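Crov588 (Cafeteriavirus, PDB 6NYR) is of unknown function but folds into a nearly closed ring of FNIP leucine-rich repeats, which probably offers surfaces for binding other molecules. Local coordinates at residues A[560-574]-A[580-594]. Numbering follows the deposited sequence.
Sequences SLTHLEFGPKFNQKI and PNSLTHLTFGTSFNQ
Strands 563-565 and 585-587 run parallel, their axes 4.8 Å apart, joined by the bonds H585 N to T562 O, L564 N to H585 O, T587 N to L564 O and F566 N to T587 O. On one face H563 and H585 form an offset stack, with centroids 4.2 Å apart and planes at 7°. H563 NE2 lies over the H585 ring. T562 OG1 and H563 ND1 share an in-plane hydrogen bond, as do T584 OG1 and H585 ND1, which helps fix the ring rotations. The row continues to H541 and Y607. On the other face L564 lies alongside L586, with CD2 3.7 Å from L586 CD1. The F566 and F588 rings are almost parallel (12°) but overlap little. I574 CD1 meets the edge of F588 at CE1, 3.5 Å away.

Beyond the strands, P568 O accepts three bonds, from T590 OG1, S591 N and S591 OG, the last at 2.6 Å. With chi1 at -171°, the N571 side chain extends away from its backbone N, letting N571 OD1 accept N593 N at 2.9 Å and Q594 NE2 at 3.1 Å, from opposite faces of the amide. N549 to N571 and N593 to N615 repeat this link between neighbouring turns. Such a row of asparagines, each bonded to the next turn's backbone, with leucines and phenylalanines inside, is characteristic of the leucine-rich repeat solenoid, here of FNIP repeats.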
loop_
_atom_site.group_PDB
_atom_site.type_symbol
_atom_site.label_atom_id
_atom_site.label_comp_id
_atom_site.label_asym_id
_atom_site.label_seq_id
_atom_site.Cartn_x
_atom_site.Cartn_y
_atom_site.Cartn_z
ATOM N N SER A 560 6.432 8.093 33.817
ATOM C CA SER A 560 6.441 8.660 32.479
ATOM C C SER A 560 5.455 7.987 31.532
ATOM O O SER A 560 5.236 8.492 30.425
ATOM C CB SER A 560 7.845 8.548 31.880
ATOM O OG SER A 560 8.337 7.225 32.038
ATOM N N LEU A 561 4.855 6.872 31.937
ATOM C CA LEU A 561 4.115 6.035 31.006
ATOM C C LEU A 561 2.831 6.717 30.553
ATOM O O LEU A 561 2.060 7.228 31.371
ATOM C CB LEU A 561 3.791 4.693 31.656
ATOM C CG LEU A 561 3.506 3.529 30.711
ATOM C CD1 LEU A 561 4.786 3.018 30.073
ATOM C CD2 LEU A 561 2.778 2.416 31.450
ATOM N N THR A 562 2.608 6.726 29.241
ATOM C CA THR A 562 1.401 7.292 28.662
ATOM C C THR A 562 0.513 6.254 27.986
ATOM O O THR A 562 -0.712 6.406 27.993
ATOM C CB THR A 562 1.766 8.364 27.625
ATOM O OG1 THR A 562 2.653 7.802 26.648
ATOM C CG2 THR A 562 2.450 9.549 28.290
ATOM N N HIS A 563 1.099 5.200 27.416
ATOM C CA HIS A 563 0.365 4.219 26.621
ATOM C C HIS A 563 0.625 2.827 27.176
ATOM O O HIS A 563 1.765 2.350 27.157
ATOM C CB HIS A 563 0.783 4.291 25.148
ATOM C CG HIS A 563 0.472 5.603 24.500
ATOM N ND1 HIS A 563 0.980 6.800 24.959
ATOM C CD2 HIS A 563 -0.310 5.908 23.439
ATOM C CE1 HIS A 563 0.526 7.786 24.203
ATOM N NE2 HIS A 563 -0.257 7.269 23.273
ATOM N N LEU A 564 -0.430 2.175 27.662
ATOM C CA LEU A 564 -0.325 0.841 28.239
ATOM C C LEU A 564 -1.314 -0.096 27.564
ATOM O O LEU A 564 -2.515 0.185 27.523
ATOM C CB LEU A 564 -0.580 0.875 29.749
ATOM C CG LEU A 564 -0.596 -0.479 30.456
ATOM C CD1 LEU A 564 0.695 -1.244 30.222
ATOM C CD2 LEU A 564 -0.844 -0.285 31.952
ATOM N N GLU A 565 -0.804 -1.212 27.050
ATOM C CA GLU A 565 -1.630 -2.231 26.406
ATOM C C GLU A 565 -1.352 -3.575 27.064
ATOM O O GLU A 565 -0.229 -4.089 26.985
ATOM C CB GLU A 565 -1.364 -2.304 24.900
ATOM C CG GLU A 565 -2.166 -3.389 24.189
ATOM C CD GLU A 565 -1.926 -3.422 22.688
ATOM O OE1 GLU A 565 -1.248 -2.506 22.174
ATOM O OE2 GLU A 565 -2.393 -4.378 22.029
ATOM N N PHE A 566 -2.365 -4.125 27.732
ATOM C CA PHE A 566 -2.311 -5.490 28.236
ATOM C C PHE A 566 -2.702 -6.478 27.142
ATOM O O PHE A 566 -3.463 -6.156 26.225
ATOM C CB PHE A 566 -3.241 -5.665 29.438
ATOM C CG PHE A 566 -2.769 -4.969 30.674
ATOM C CD1 PHE A 566 -1.641 -5.413 31.344
ATOM C CD2 PHE A 566 -3.453 -3.876 31.175
ATOM C CE1 PHE A 566 -1.200 -4.774 32.479
ATOM C CE2 PHE A 566 -3.014 -3.234 32.317
ATOM C CZ PHE A 566 -1.887 -3.684 32.967
ATOM N N GLY A 567 -2.186 -7.697 27.256
ATOM C CA GLY A 567 -2.431 -8.721 26.269
ATOM C C GLY A 567 -3.619 -9.608 26.577
ATOM O O GLY A 567 -4.292 -9.465 27.600
ATOM N N PRO A 568 -3.881 -10.567 25.683
ATOM C CA PRO A 568 -5.044 -11.452 25.845
ATOM C C PRO A 568 -5.267 -12.012 27.243
ATOM O O PRO A 568 -6.391 -11.957 27.752
ATOM C CB PRO A 568 -4.752 -12.582 24.845
ATOM C CG PRO A 568 -4.002 -11.897 23.731
ATOM C CD PRO A 568 -3.220 -10.746 24.372
ATOM N N LYS A 569 -4.226 -12.560 27.865
ATOM C CA LYS A 569 -4.391 -13.352 29.077
ATOM C C LYS A 569 -4.272 -12.560 30.377
ATOM O O LYS A 569 -4.457 -13.144 31.451
ATOM C CB LYS A 569 -3.375 -14.506 29.093
ATOM C CG LYS A 569 -3.756 -15.685 28.212
ATOM C CD LYS A 569 -2.979 -16.946 28.573
ATOM C CE LYS A 569 -3.500 -18.147 27.787
ATOM N NZ LYS A 569 -2.425 -18.976 27.174
ATOM N N PHE A 570 -3.961 -11.268 30.330
ATOM C CA PHE A 570 -3.828 -10.509 31.567
ATOM C C PHE A 570 -5.190 -10.394 32.252
ATOM O O PHE A 570 -6.157 -9.911 31.650
ATOM C CB PHE A 570 -3.249 -9.118 31.311
ATOM C CG PHE A 570 -3.221 -8.256 32.543
ATOM C CD1 PHE A 570 -2.197 -8.373 33.471
ATOM C CD2 PHE A 570 -4.237 -7.347 32.789
ATOM C CE1 PHE A 570 -2.180 -7.591 34.613
ATOM C CE2 PHE A 570 -4.222 -6.560 33.930
ATOM C CZ PHE A 570 -3.191 -6.684 34.842
ATOM N N ASN A 571 -5.273 -10.838 33.504
ATOM C CA ASN A 571 -6.528 -10.791 34.248
ATOM C C ASN A 571 -6.248 -10.699 35.748
ATOM O O ASN A 571 -6.623 -11.559 36.541
ATOM C CB ASN A 571 -7.374 -12.015 33.909
ATOM C CG ASN A 571 -8.779 -11.927 34.465
ATOM O OD1 ASN A 571 -9.319 -10.834 34.647
ATOM N ND2 ASN A 571 -9.379 -13.079 34.748
ATOM N N GLN A 572 -5.584 -9.621 36.158
ATOM C CA GLN A 572 -5.247 -9.399 37.554
ATOM C C GLN A 572 -5.903 -8.131 38.079
ATOM O O GLN A 572 -6.141 -7.177 37.332
ATOM C CB GLN A 572 -3.727 -9.290 37.759
ATOM C CG GLN A 572 -2.953 -10.541 37.395
ATOM C CD GLN A 572 -3.318 -11.725 38.270
ATOM O OE1 GLN A 572 -3.513 -11.586 39.480
ATOM N NE2 GLN A 572 -3.410 -12.901 37.659
ATOM N N LYS A 573 -6.181 -8.131 39.381
ATOM C CA LYS A 573 -6.740 -6.958 40.035
ATOM C C LYS A 573 -5.797 -5.771 39.877
ATOM O O LYS A 573 -4.572 -5.912 39.940
ATOM C CB LYS A 573 -6.950 -7.242 41.526
ATOM C CG LYS A 573 -8.199 -8.042 41.872
ATOM C CD LYS A 573 -7.979 -8.809 43.182
ATOM C CE LYS A 573 -9.247 -8.966 44.004
ATOM N NZ LYS A 573 -10.302 -9.708 43.258
ATOM N N ILE A 574 -6.374 -4.595 39.649
ATOM C CA ILE A 574 -5.634 -3.336 39.641
ATOM C C ILE A 574 -6.237 -2.455 40.726
ATOM O O ILE A 574 -7.438 -2.153 40.691
ATOM C CB ILE A 574 -5.674 -2.645 38.271
ATOM C CG1 ILE A 574 -5.122 -3.587 37.204
ATOM C CG2 ILE A 574 -4.876 -1.350 38.315
ATOM C CD1 ILE A 574 -5.294 -3.095 35.778
ATOM N N PRO A 580 0.126 4.753 36.696
ATOM C CA PRO A 580 0.710 6.082 36.914
ATOM C C PRO A 580 -0.228 7.178 36.434
ATOM O O PRO A 580 -1.039 6.986 35.526
ATOM C CB PRO A 580 2.000 6.048 36.089
ATOM C CG PRO A 580 1.716 5.054 35.000
ATOM C CD PRO A 580 0.824 4.004 35.630
ATOM N N ASN A 581 -0.110 8.345 37.072
ATOM C CA ASN A 581 -0.974 9.473 36.743
ATOM C C ASN A 581 -0.683 10.041 35.361
ATOM O O ASN A 581 -1.518 10.774 34.816
ATOM C CB ASN A 581 -0.815 10.563 37.804
ATOM C CG ASN A 581 -1.651 10.299 39.039
ATOM O OD1 ASN A 581 -2.787 9.833 38.944
ATOM N ND2 ASN A 581 -1.089 10.588 40.209
ATOM N N SER A 582 0.478 9.720 34.786
ATOM C CA SER A 582 0.819 10.182 33.448
ATOM C C SER A 582 0.012 9.494 32.357
ATOM O O SER A 582 -0.039 10.002 31.231
ATOM C CB SER A 582 2.309 9.947 33.193
ATOM O OG SER A 582 2.660 8.606 33.516
ATOM N N LEU A 583 -0.613 8.357 32.658
ATOM C CA LEU A 583 -1.218 7.534 31.617
ATOM C C LEU A 583 -2.325 8.287 30.891
ATOM O O LEU A 583 -3.171 8.928 31.521
ATOM C CB LEU A 583 -1.770 6.247 32.232
ATOM C CG LEU A 583 -1.753 4.979 31.377
ATOM C CD1 LEU A 583 -0.341 4.595 30.964
ATOM C CD2 LEU A 583 -2.431 3.824 32.123
ATOM N N THR A 584 -2.317 8.204 29.564
ATOM C CA THR A 584 -3.373 8.772 28.738
ATOM C C THR A 584 -4.118 7.729 27.917
ATOM O O THR A 584 -5.302 7.923 27.628
ATOM C CB THR A 584 -2.810 9.842 27.781
ATOM O OG1 THR A 584 -1.780 9.271 26.959
ATOM C CG2 THR A 584 -2.261 11.032 28.548
ATOM N N HIS A 585 -3.467 6.622 27.555
ATOM C CA HIS A 585 -4.076 5.576 26.739
ATOM C C HIS A 585 -3.919 4.232 27.437
ATOM O O HIS A 585 -2.795 3.799 27.708
ATOM C CB HIS A 585 -3.431 5.517 25.348
ATOM C CG HIS A 585 -3.648 6.747 24.529
ATOM N ND1 HIS A 585 -3.136 7.978 24.881
ATOM C CD2 HIS A 585 -4.332 6.938 23.377
ATOM C CE1 HIS A 585 -3.497 8.874 23.978
ATOM N NE2 HIS A 585 -4.223 8.269 23.056
ATOM N N LEU A 586 -5.042 3.575 27.724
ATOM C CA LEU A 586 -5.041 2.271 28.374
ATOM C C LEU A 586 -5.923 1.306 27.598
ATOM O O LEU A 586 -7.084 1.613 27.310
ATOM C CB LEU A 586 -5.529 2.383 29.820
ATOM C CG LEU A 586 -5.656 1.095 30.632
ATOM C CD1 LEU A 586 -4.323 0.401 30.775
ATOM C CD2 LEU A 586 -6.253 1.424 32.006
ATOM N N THR A 587 -5.373 0.137 27.269
ATOM C CA THR A 587 -6.108 -0.898 26.550
ATOM C C THR A 587 -5.947 -2.225 27.276
ATOM O O THR A 587 -4.824 -2.714 27.441
ATOM C CB THR A 587 -5.621 -1.031 25.099
ATOM O OG1 THR A 587 -5.917 0.171 24.377
ATOM C CG2 THR A 587 -6.281 -2.227 24.410
ATOM N N PHE A 588 -7.066 -2.820 27.678
ATOM C CA PHE A 588 -7.063 -4.159 28.248
ATOM C C PHE A 588 -7.240 -5.203 27.153
ATOM O O PHE A 588 -7.878 -4.955 26.125
ATOM C CB PHE A 588 -8.181 -4.324 29.282
ATOM C CG PHE A 588 -7.982 -3.509 30.525
ATOM C CD1 PHE A 588 -7.082 -3.908 31.497
ATOM C CD2 PHE A 588 -8.708 -2.345 30.727
ATOM C CE1 PHE A 588 -6.896 -3.159 32.642
ATOM C CE2 PHE A 588 -8.531 -1.595 31.870
ATOM C CZ PHE A 588 -7.625 -2.000 32.829
ATOM N N GLY A 589 -6.683 -6.389 27.396
ATOM C CA GLY A 589 -6.774 -7.477 26.450
ATOM C C GLY A 589 -8.062 -8.266 26.578
ATOM O O GLY A 589 -8.953 -7.954 27.370
ATOM N N THR A 590 -8.136 -9.342 25.793
ATOM C CA THR A 590 -9.392 -10.063 25.615
ATOM C C THR A 590 -9.997 -10.518 26.941
ATOM O O THR A 590 -11.212 -10.403 27.148
ATOM C CB THR A 590 -9.177 -11.266 24.688
ATOM O OG1 THR A 590 -8.176 -12.129 25.243
ATOM C CG2 THR A 590 -8.741 -10.819 23.299
ATOM N N SER A 591 -9.178 -11.042 27.849
ATOM C CA SER A 591 -9.692 -11.802 28.981
ATOM C C SER A 591 -9.765 -11.017 30.289
ATOM O O SER A 591 -10.186 -11.583 31.302
ATOM C CB SER A 591 -8.843 -13.065 29.195
ATOM O OG SER A 591 -7.623 -12.768 29.855
ATOM N N PHE A 592 -9.374 -9.744 30.305
ATOM C CA PHE A 592 -9.459 -8.965 31.535
ATOM C C PHE A 592 -10.915 -8.788 31.961
ATOM O O PHE A 592 -11.744 -8.293 31.192
ATOM C CB PHE A 592 -8.800 -7.593 31.355
ATOM C CG PHE A 592 -8.963 -6.685 32.547
ATOM C CD1 PHE A 592 -8.056 -6.725 33.595
ATOM C CD2 PHE A 592 -10.023 -5.797 32.621
ATOM C CE1 PHE A 592 -8.206 -5.899 34.691
ATOM C CE2 PHE A 592 -10.179 -4.967 33.716
ATOM C CZ PHE A 592 -9.269 -5.016 34.752
ATOM N N ASN A 593 -11.219 -9.178 33.197
ATOM C CA ASN A 593 -12.577 -9.073 33.713
ATOM C C ASN A 593 -12.536 -8.912 35.234
ATOM O O ASN A 593 -13.043 -9.740 35.996
ATOM C CB ASN A 593 -13.407 -10.290 33.311
ATOM C CG ASN A 593 -14.899 -10.077 33.525
ATOM O OD1 ASN A 593 -15.369 -8.942 33.600
ATOM N ND2 ASN A 593 -15.649 -11.170 33.626
ATOM N N GLN A 594 -11.920 -7.830 35.697
ATOM C CA GLN A 594 -11.811 -7.536 37.117
ATOM C C GLN A 594 -12.591 -6.273 37.463
ATOM O O GLN A 594 -12.767 -5.381 36.630
ATOM C CB GLN A 594 -10.348 -7.360 37.537
ATOM C CG GLN A 594 -9.495 -8.602 37.363
ATOM C CD GLN A 594 -9.969 -9.755 38.227
ATOM O OE1 GLN A 594 -10.277 -9.581 39.407
ATOM N NE2 GLN A 594 -10.035 -10.941 37.639
HETATM O O HOH W 1 -3.357 1.773 24.817
HETATM O O HOH W 2 -12.719 -12.812 35.325
#